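Side-chain contacts in maltose/maltodextrin-binding protein (Thermus thermophilus, PDB 2GH9), which binds maltotriose in the cleft of a periplasmic binding protein fold, probably for delivery to a sugar transporter: residues N170-D175 with G342-P347; K194-I199 with K364-D369; E41-F46 with G68-A73. All coordinates share one frame; numbering follows the deposited sequence.

Interaction 1 (N170-D175 with G342-P347); sequences NVFAKD and GKVWGP. With GLC (alpha-D-glucopyranose), chain B.
Val344 carries the apolar contact, with one methyl for each partner. Its CG1 meets CG1 of Val171 tip to tip at 4.1 Å. Its CG2 lies 3.6 Å from CZ of Phe172, and the two side chains pass each other, pointing opposite ways. In both valines CG1 is anti to the backbone N (chi1 173° in Val171, 175° in Val344), which aims these two methyls at each other. The Phe172 ring is also covered from its own segment: CG1 of Val171 sits over the ring centre, 3.6 Å above the plane. All three residues are buried.

The polar contact is local. OD1 of Asn170 accepts the backbone N-H of Val171, with N at 2.6 Å, on a lone pair in the carbonyl plane, while ND2 of Asn170 is bonded to the carbonyl oxygen of Pro334.

The third interaction is with sugar. One face of the Trp345 indole lies against a glucose unit, with C4 of the sugar 3.5 Å above the ring plane and offset toward the rim. NE1 of Trp345 makes a weak hydrogen bond to Asp65, which also binds this glucose. Replacing Trp345 by an alanine is likely to strip that glucose of its flat apolar floor and to cost Asp65 a weak N-H donor. An aromatic ring lying against a sugar is characteristic of maltodextrin-binding pockets, and here helix 341-357 joins it to the buried core behind.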
# COMPACT_ATOMS: atom_id res chain seq x y z
N ASN A 170 -5.55 -5.18 -13.98
CA ASN A 170 -5.83 -4.98 -12.58
C ASN A 170 -6.39 -6.30 -12.07
O ASN A 170 -6.16 -7.34 -12.71
CB ASN A 170 -6.79 -3.79 -12.40
CG ASN A 170 -6.68 -3.15 -11.01
OD1 ASN A 170 -6.60 -3.85 -10.00
ND2 ASN A 170 -6.66 -1.82 -10.96
N VAL A 171 -7.08 -6.27 -10.92
CA VAL A 171 -7.64 -7.47 -10.33
C VAL A 171 -8.83 -7.95 -11.15
O VAL A 171 -8.97 -9.14 -11.40
CB VAL A 171 -8.07 -7.22 -8.86
CG1 VAL A 171 -8.81 -8.44 -8.30
CG2 VAL A 171 -6.86 -6.91 -7.99
N PHE A 172 -9.68 -7.01 -11.55
CA PHE A 172 -10.93 -7.30 -12.24
C PHE A 172 -10.97 -6.60 -13.60
O PHE A 172 -10.46 -5.49 -13.74
CB PHE A 172 -12.11 -6.77 -11.44
CG PHE A 172 -12.22 -7.31 -10.04
CD1 PHE A 172 -12.58 -8.63 -9.82
CD2 PHE A 172 -12.05 -6.48 -8.95
CE1 PHE A 172 -12.72 -9.12 -8.51
CE2 PHE A 172 -12.20 -6.96 -7.66
CZ PHE A 172 -12.53 -8.28 -7.44
N ALA A 173 -11.62 -7.23 -14.58
CA ALA A 173 -11.90 -6.60 -15.87
C ALA A 173 -12.88 -5.43 -15.71
O ALA A 173 -13.75 -5.48 -14.84
CB ALA A 173 -12.45 -7.65 -16.85
N LYS A 174 -12.71 -4.38 -16.51
CA LYS A 174 -13.67 -3.27 -16.58
C LYS A 174 -14.81 -3.65 -17.52
O LYS A 174 -14.57 -4.21 -18.58
CB LYS A 174 -13.03 -1.99 -17.12
CG LYS A 174 -12.13 -1.25 -16.16
CD LYS A 174 -11.67 0.07 -16.78
CE LYS A 174 -10.54 0.71 -15.98
NZ LYS A 174 -9.92 1.88 -16.70
N ASP A 175 -16.04 -3.30 -17.13
CA ASP A 175 -17.21 -3.87 -17.79
C ASP A 175 -18.17 -2.87 -18.43
O ASP A 175 -18.65 -1.91 -17.79
CB ASP A 175 -17.99 -4.72 -16.79
CG ASP A 175 -18.94 -5.71 -17.46
OD1 ASP A 175 -19.50 -5.37 -18.53
OD2 ASP A 175 -19.12 -6.82 -16.90
N GLY A 342 -12.08 -7.07 -0.75
CA GLY A 342 -11.84 -7.73 0.55
C GLY A 342 -11.83 -9.26 0.50
O GLY A 342 -11.13 -9.92 1.28
N LYS A 343 -12.62 -9.81 -0.42
CA LYS A 343 -12.69 -11.26 -0.66
C LYS A 343 -11.47 -11.83 -1.41
O LYS A 343 -11.16 -13.01 -1.27
CB LYS A 343 -13.97 -11.62 -1.44
CG LYS A 343 -15.25 -11.70 -0.60
CD LYS A 343 -16.08 -10.43 -0.68
CE LYS A 343 -17.55 -10.67 -0.31
NZ LYS A 343 -18.34 -9.38 -0.37
N VAL A 344 -10.79 -11.00 -2.20
CA VAL A 344 -9.72 -11.50 -3.10
C VAL A 344 -8.38 -11.76 -2.39
O VAL A 344 -7.73 -12.76 -2.65
CB VAL A 344 -9.52 -10.55 -4.29
CG1 VAL A 344 -8.32 -11.00 -5.17
CG2 VAL A 344 -10.80 -10.51 -5.14
N TRP A 345 -8.00 -10.88 -1.47
CA TRP A 345 -6.67 -10.91 -0.87
C TRP A 345 -6.32 -12.25 -0.20
O TRP A 345 -5.19 -12.73 -0.30
CB TRP A 345 -6.52 -9.79 0.18
CG TRP A 345 -6.70 -8.38 -0.31
CD1 TRP A 345 -7.62 -7.47 0.12
CD2 TRP A 345 -5.87 -7.67 -1.26
NE1 TRP A 345 -7.45 -6.28 -0.51
CE2 TRP A 345 -6.39 -6.36 -1.36
CE3 TRP A 345 -4.76 -8.02 -2.03
CZ2 TRP A 345 -5.83 -5.39 -2.20
CZ3 TRP A 345 -4.21 -7.07 -2.88
CH2 TRP A 345 -4.75 -5.76 -2.95
N GLY A 346 -7.27 -12.82 0.52
CA GLY A 346 -7.02 -14.06 1.26
C GLY A 346 -6.64 -15.23 0.36
O GLY A 346 -5.52 -15.75 0.47
N PRO A 347 -7.55 -15.65 -0.54
CA PRO A 347 -7.23 -16.73 -1.49
C PRO A 347 -6.06 -16.41 -2.42
O PRO A 347 -5.32 -17.32 -2.81
CB PRO A 347 -8.52 -16.89 -2.29
CG PRO A 347 -9.60 -16.31 -1.40
CD PRO A 347 -8.93 -15.17 -0.71
C1 GLC B . -2.87 -4.00 0.90
C2 GLC B . -4.33 -3.65 1.07
C3 GLC B . -4.96 -4.48 2.18
C4 GLC B . -4.70 -5.96 1.90
C5 GLC B . -3.21 -6.26 1.70
C6 GLC B . -2.93 -7.72 1.29
O2 GLC B . -4.48 -2.25 1.36
O3 GLC B . -6.36 -4.23 2.25
O4 GLC B . -5.23 -6.70 3.00
O5 GLC B . -2.68 -5.41 0.67
O6 GLC B . -1.56 -8.03 1.58

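Interaction 2 (K194-I199 with K364-D369)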
# COMPACT_ATOMS: atom_id res chain seq x y z
N LYS A 194 1.84 -17.99 -14.75
CA LYS A 194 3.17 -17.44 -15.05
C LYS A 194 3.72 -16.58 -13.90
O LYS A 194 4.92 -16.63 -13.60
CB LYS A 194 3.15 -16.65 -16.35
CG LYS A 194 2.88 -17.49 -17.61
CD LYS A 194 2.28 -16.63 -18.71
CE LYS A 194 2.05 -17.37 -20.01
NZ LYS A 194 1.08 -16.65 -20.91
N ALA A 195 2.85 -15.78 -13.28
CA ALA A 195 3.24 -14.98 -12.13
C ALA A 195 3.73 -15.88 -11.01
O ALA A 195 4.80 -15.65 -10.44
CB ALA A 195 2.09 -14.11 -11.63
N LEU A 196 2.95 -16.91 -10.69
CA LEU A 196 3.30 -17.81 -9.58
C LEU A 196 4.58 -18.62 -9.83
O LEU A 196 5.35 -18.86 -8.90
CB LEU A 196 2.15 -18.76 -9.27
CG LEU A 196 0.90 -18.18 -8.62
CD1 LEU A 196 -0.03 -19.35 -8.21
CD2 LEU A 196 1.27 -17.30 -7.44
N GLN A 197 4.81 -19.02 -11.08
CA GLN A 197 6.09 -19.67 -11.44
C GLN A 197 7.31 -18.75 -11.28
O GLN A 197 8.34 -19.14 -10.72
CB GLN A 197 6.02 -20.20 -12.87
CG GLN A 197 7.15 -21.18 -13.23
CD GLN A 197 7.25 -22.37 -12.26
OE1 GLN A 197 6.31 -23.14 -12.11
NE2 GLN A 197 8.37 -22.48 -11.58
N PHE A 198 7.20 -17.51 -11.75
CA PHE A 198 8.27 -16.53 -11.52
C PHE A 198 8.53 -16.31 -10.01
O PHE A 198 9.70 -16.26 -9.57
CB PHE A 198 7.96 -15.19 -12.19
CG PHE A 198 8.88 -14.09 -11.76
CD1 PHE A 198 10.20 -14.12 -12.14
CD2 PHE A 198 8.45 -13.07 -10.93
CE1 PHE A 198 11.08 -13.15 -11.72
CE2 PHE A 198 9.33 -12.10 -10.50
CZ PHE A 198 10.64 -12.13 -10.90
N ILE A 199 7.44 -16.18 -9.24
CA ILE A 199 7.58 -16.04 -7.79
C ILE A 199 8.24 -17.29 -7.19
O ILE A 199 9.18 -17.16 -6.42
CB ILE A 199 6.26 -15.67 -7.08
CG1 ILE A 199 5.75 -14.30 -7.55
CG2 ILE A 199 6.47 -15.67 -5.54
CD1 ILE A 199 4.24 -14.07 -7.39
N LYS A 364 -0.81 -24.62 -11.93
CA LYS A 364 -2.06 -24.70 -12.69
C LYS A 364 -3.30 -24.91 -11.80
O LYS A 364 -4.31 -24.22 -11.95
CB LYS A 364 -1.96 -25.85 -13.72
CG LYS A 364 -3.10 -25.93 -14.74
CD LYS A 364 -2.66 -25.48 -16.15
CE LYS A 364 -3.39 -26.24 -17.23
NZ LYS A 364 -4.87 -26.20 -17.07
N LYS A 365 -3.22 -25.86 -10.88
CA LYS A 365 -4.36 -26.19 -9.99
C LYS A 365 -4.53 -25.17 -8.87
O LYS A 365 -5.66 -24.82 -8.52
CB LYS A 365 -4.20 -27.59 -9.39
CG LYS A 365 -4.44 -28.72 -10.38
CD LYS A 365 -4.38 -30.10 -9.70
CE LYS A 365 -4.58 -31.24 -10.72
NZ LYS A 365 -4.22 -32.59 -10.16
N ILE A 366 -3.41 -24.72 -8.31
CA ILE A 366 -3.40 -23.65 -7.30
C ILE A 366 -4.17 -22.44 -7.82
O ILE A 366 -5.07 -21.93 -7.15
CB ILE A 366 -1.95 -23.25 -6.88
CG1 ILE A 366 -1.33 -24.37 -6.04
CG2 ILE A 366 -1.95 -21.92 -6.09
CD1 ILE A 366 0.11 -24.17 -5.67
N VAL A 367 -3.84 -22.00 -9.04
CA VAL A 367 -4.55 -20.87 -9.66
C VAL A 367 -6.03 -21.19 -9.89
O VAL A 367 -6.90 -20.32 -9.69
CB VAL A 367 -3.87 -20.43 -10.98
CG1 VAL A 367 -4.68 -19.34 -11.67
CG2 VAL A 367 -2.44 -19.96 -10.72
N GLU A 368 -6.32 -22.42 -10.33
CA GLU A 368 -7.72 -22.84 -10.53
C GLU A 368 -8.53 -22.75 -9.24
O GLU A 368 -9.63 -22.18 -9.22
CB GLU A 368 -7.79 -24.27 -11.12
CG GLU A 368 -7.52 -24.34 -12.63
CD GLU A 368 -7.47 -25.77 -13.20
OE1 GLU A 368 -7.44 -26.77 -12.44
OE2 GLU A 368 -7.45 -25.88 -14.45
N ASP A 369 -7.97 -23.30 -8.17
CA ASP A 369 -8.58 -23.30 -6.84
C ASP A 369 -8.73 -21.88 -6.27
O ASP A 369 -9.76 -21.54 -5.68
CB ASP A 369 -7.76 -24.15 -5.86
CG ASP A 369 -7.73 -25.66 -6.24
OD1 ASP A 369 -8.52 -26.11 -7.11
OD2 ASP A 369 -6.89 -26.38 -5.66
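Leu196 reaches across from helix 189-204 and sets one methyl, CD1, against two branched side chains of helix 363-378. The tight part is small. CD1 of Leu196 lies 3.5 Å from CG2 of Val367 and 3.8 Å from CG2 of Ile366. Both pairs cross obliquely. The extended leucine chain (chi2 -172°) carries CD1 out to the facing helix. Leu196 and Val367 are buried, and their CA atoms are the nearest pair between the two segments, 8.4 Å apart. Helix 341-357 closes this region: Ile352 touches Leu196, while Ala351 and Leu354 touch Ile366.

The solvent side is charged and much looser. Lys364, Lys365, Glu368 and Asp369 are exposed and do not touch segment 194-199. NZ of Lys364 makes a salt bridge to OE2 of Glu368 that is long, at 3.7 Å, one turn along the same helix. Lys194 is exposed as well. The contact rests on apolar methyls and buries just 97 Å² in all. Three helices meet here, 189-204, 341-357 and 363-378. The arrangement is ordinary apolar helix-helix packing in an alpha/beta solute-binding protein, and it joins the C-terminal helix 363-378 to a helix from the middle of the chain.

Interaction 3 (E41-F46 with G68-A73); sequences EIKQKF and GEMAQA
Helices 39-49 and 67-72 run nearly parallel here, with segment axes 13° apart in direction and 11.0 Å apart at closest approach. Lys43 and Glu69 form the polar half. NZ of Lys43 makes a salt bridge to OE1 of Glu69 at 3.3 Å, a weak hydrogen bond. The two side chains cross at about a right angle. The lysine is bent at its end (chi3 58°, chi4 52°), which folds the ammonium round beside the extended glutamate. A water joins the pair: it donates to OE2 of Glu69 at 2.9 Å and weakly accepts from NZ of Lys43. The ammonium also makes a cation-pi contact with Trp66, so both interactions would help fix its position.

The apolar half is buried. CE of Met70 packs against CD2 of Phe46 at 3.2 Å, a close approach. The Phe46 side chain also touches Trp6 and Val59 of neighbouring strands, and Ile47 touches Glu69 and Met70.

The side chain of Lys43 comes within about 5 Å of a bound glucose. The two helices follow strands 32-36 and 58-63, which both lie in a sheet with strand 3-7. This is the alpha/beta layering of a periplasmic binding protein lobe, with Lys43 close to the bound sugar.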
# COMPACT_ATOMS: atom_id res chain seq x y z
N GLU A 41 -5.16 -5.71 11.33
CA GLU A 41 -6.25 -5.86 12.29
C GLU A 41 -7.28 -4.70 12.28
O GLU A 41 -8.41 -4.86 12.79
CB GLU A 41 -5.64 -6.01 13.69
CG GLU A 41 -4.89 -7.31 13.85
CD GLU A 41 -4.48 -7.59 15.26
OE1 GLU A 41 -4.98 -6.96 16.21
OE2 GLU A 41 -3.61 -8.45 15.44
N ILE A 42 -6.92 -3.56 11.69
CA ILE A 42 -7.76 -2.35 11.81
C ILE A 42 -9.13 -2.47 11.16
O ILE A 42 -10.13 -2.11 11.79
CB ILE A 42 -7.08 -1.08 11.23
CG1 ILE A 42 -5.86 -0.68 12.04
CG2 ILE A 42 -8.05 0.11 11.22
CD1 ILE A 42 -5.04 0.48 11.39
N LYS A 43 -9.19 -2.93 9.91
CA LYS A 43 -10.46 -2.96 9.16
C LYS A 43 -11.55 -3.76 9.92
O LYS A 43 -12.67 -3.27 10.08
CB LYS A 43 -10.26 -3.51 7.73
CG LYS A 43 -11.57 -3.52 6.89
CD LYS A 43 -11.38 -3.68 5.37
CE LYS A 43 -10.63 -4.94 4.95
NZ LYS A 43 -11.16 -6.21 5.50
N GLN A 44 -11.20 -4.95 10.39
CA GLN A 44 -12.14 -5.79 11.11
C GLN A 44 -12.55 -5.11 12.42
O GLN A 44 -13.72 -5.08 12.76
CB GLN A 44 -11.54 -7.17 11.39
CG GLN A 44 -12.50 -8.11 12.16
CD GLN A 44 -11.93 -9.48 12.39
OE1 GLN A 44 -10.82 -9.63 12.89
NE2 GLN A 44 -12.71 -10.51 12.06
N LYS A 45 -11.59 -4.55 13.14
CA LYS A 45 -11.87 -3.89 14.40
C LYS A 45 -12.87 -2.76 14.22
O LYS A 45 -13.78 -2.58 15.04
CB LYS A 45 -10.59 -3.35 15.03
CG LYS A 45 -9.87 -4.36 15.91
CD LYS A 45 -8.45 -3.90 16.25
CE LYS A 45 -8.44 -2.83 17.32
NZ LYS A 45 -8.95 -3.36 18.63
N PHE A 46 -12.68 -1.98 13.14
CA PHE A 46 -13.53 -0.82 12.86
C PHE A 46 -14.91 -1.18 12.36
O PHE A 46 -15.90 -0.60 12.79
CB PHE A 46 -12.88 0.08 11.81
CG PHE A 46 -13.34 1.51 11.86
CD1 PHE A 46 -12.80 2.39 12.81
CD2 PHE A 46 -14.27 1.99 10.95
CE1 PHE A 46 -13.19 3.72 12.84
CE2 PHE A 46 -14.66 3.33 10.99
CZ PHE A 46 -14.12 4.19 11.94
N GLY A 68 -15.11 0.62 -0.12
CA GLY A 68 -16.37 -0.04 -0.48
C GLY A 68 -16.93 -0.93 0.61
O GLY A 68 -18.09 -0.80 0.95
N GLU A 69 -16.12 -1.84 1.17
CA GLU A 69 -16.56 -2.70 2.26
C GLU A 69 -16.96 -1.94 3.53
O GLU A 69 -17.95 -2.30 4.19
CB GLU A 69 -15.47 -3.71 2.62
CG GLU A 69 -15.82 -4.66 3.73
CD GLU A 69 -14.71 -5.60 4.08
OE1 GLU A 69 -13.66 -5.61 3.38
OE2 GLU A 69 -14.89 -6.33 5.07
N MET A 70 -16.18 -0.93 3.90
CA MET A 70 -16.48 -0.12 5.07
C MET A 70 -17.75 0.73 4.88
O MET A 70 -18.57 0.83 5.80
CB MET A 70 -15.28 0.77 5.42
CG MET A 70 -14.10 -0.00 5.97
SD MET A 70 -12.75 1.08 6.49
CE MET A 70 -12.81 0.93 8.26
N ALA A 71 -17.88 1.34 3.70
CA ALA A 71 -19.03 2.15 3.34
C ALA A 71 -20.32 1.32 3.37
O ALA A 71 -21.35 1.75 3.93
CB ALA A 71 -18.81 2.83 1.98
N GLN A 72 -20.27 0.11 2.81
CA GLN A 72 -21.39 -0.83 2.92
C GLN A 72 -21.72 -1.25 4.35
O GLN A 72 -22.88 -1.56 4.62
CB GLN A 72 -21.12 -2.10 2.11
CG GLN A 72 -21.30 -1.92 0.64
CD GLN A 72 -21.54 -3.23 -0.07
OE1 GLN A 72 -21.06 -4.29 0.38
NE2 GLN A 72 -22.29 -3.19 -1.17
N ALA A 73 -20.73 -1.29 5.24
CA ALA A 73 -20.98 -1.59 6.65
C ALA A 73 -21.55 -0.37 7.37
O ALA A 73 -21.83 -0.42 8.57
CB ALA A 73 -19.71 -2.07 7.35
O HOH W 1 -13.70 -7.05 7.65

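How the interactions relate
Interactions 1 and 2 are both buried and apolar between their segments, and both use the C-terminal part of the chain. Helices 341-357 and 363-378 follow each other in sequence, and each packs on an element from the middle of the chain. The two contacts do not touch; their centres are about 16 Å apart. Interaction 3 is only partly buried and adds a salt bridge and a water to its apolar half. It touches interaction 1 where Glu69 OE1 packs 4.0 Å from Gly342 CA. Interaction 1 borders the sugar through Trp345, and Lys43 of interaction 3 comes near it. Interaction 2 is farther from the chain's centre, with charged residues on its outer side.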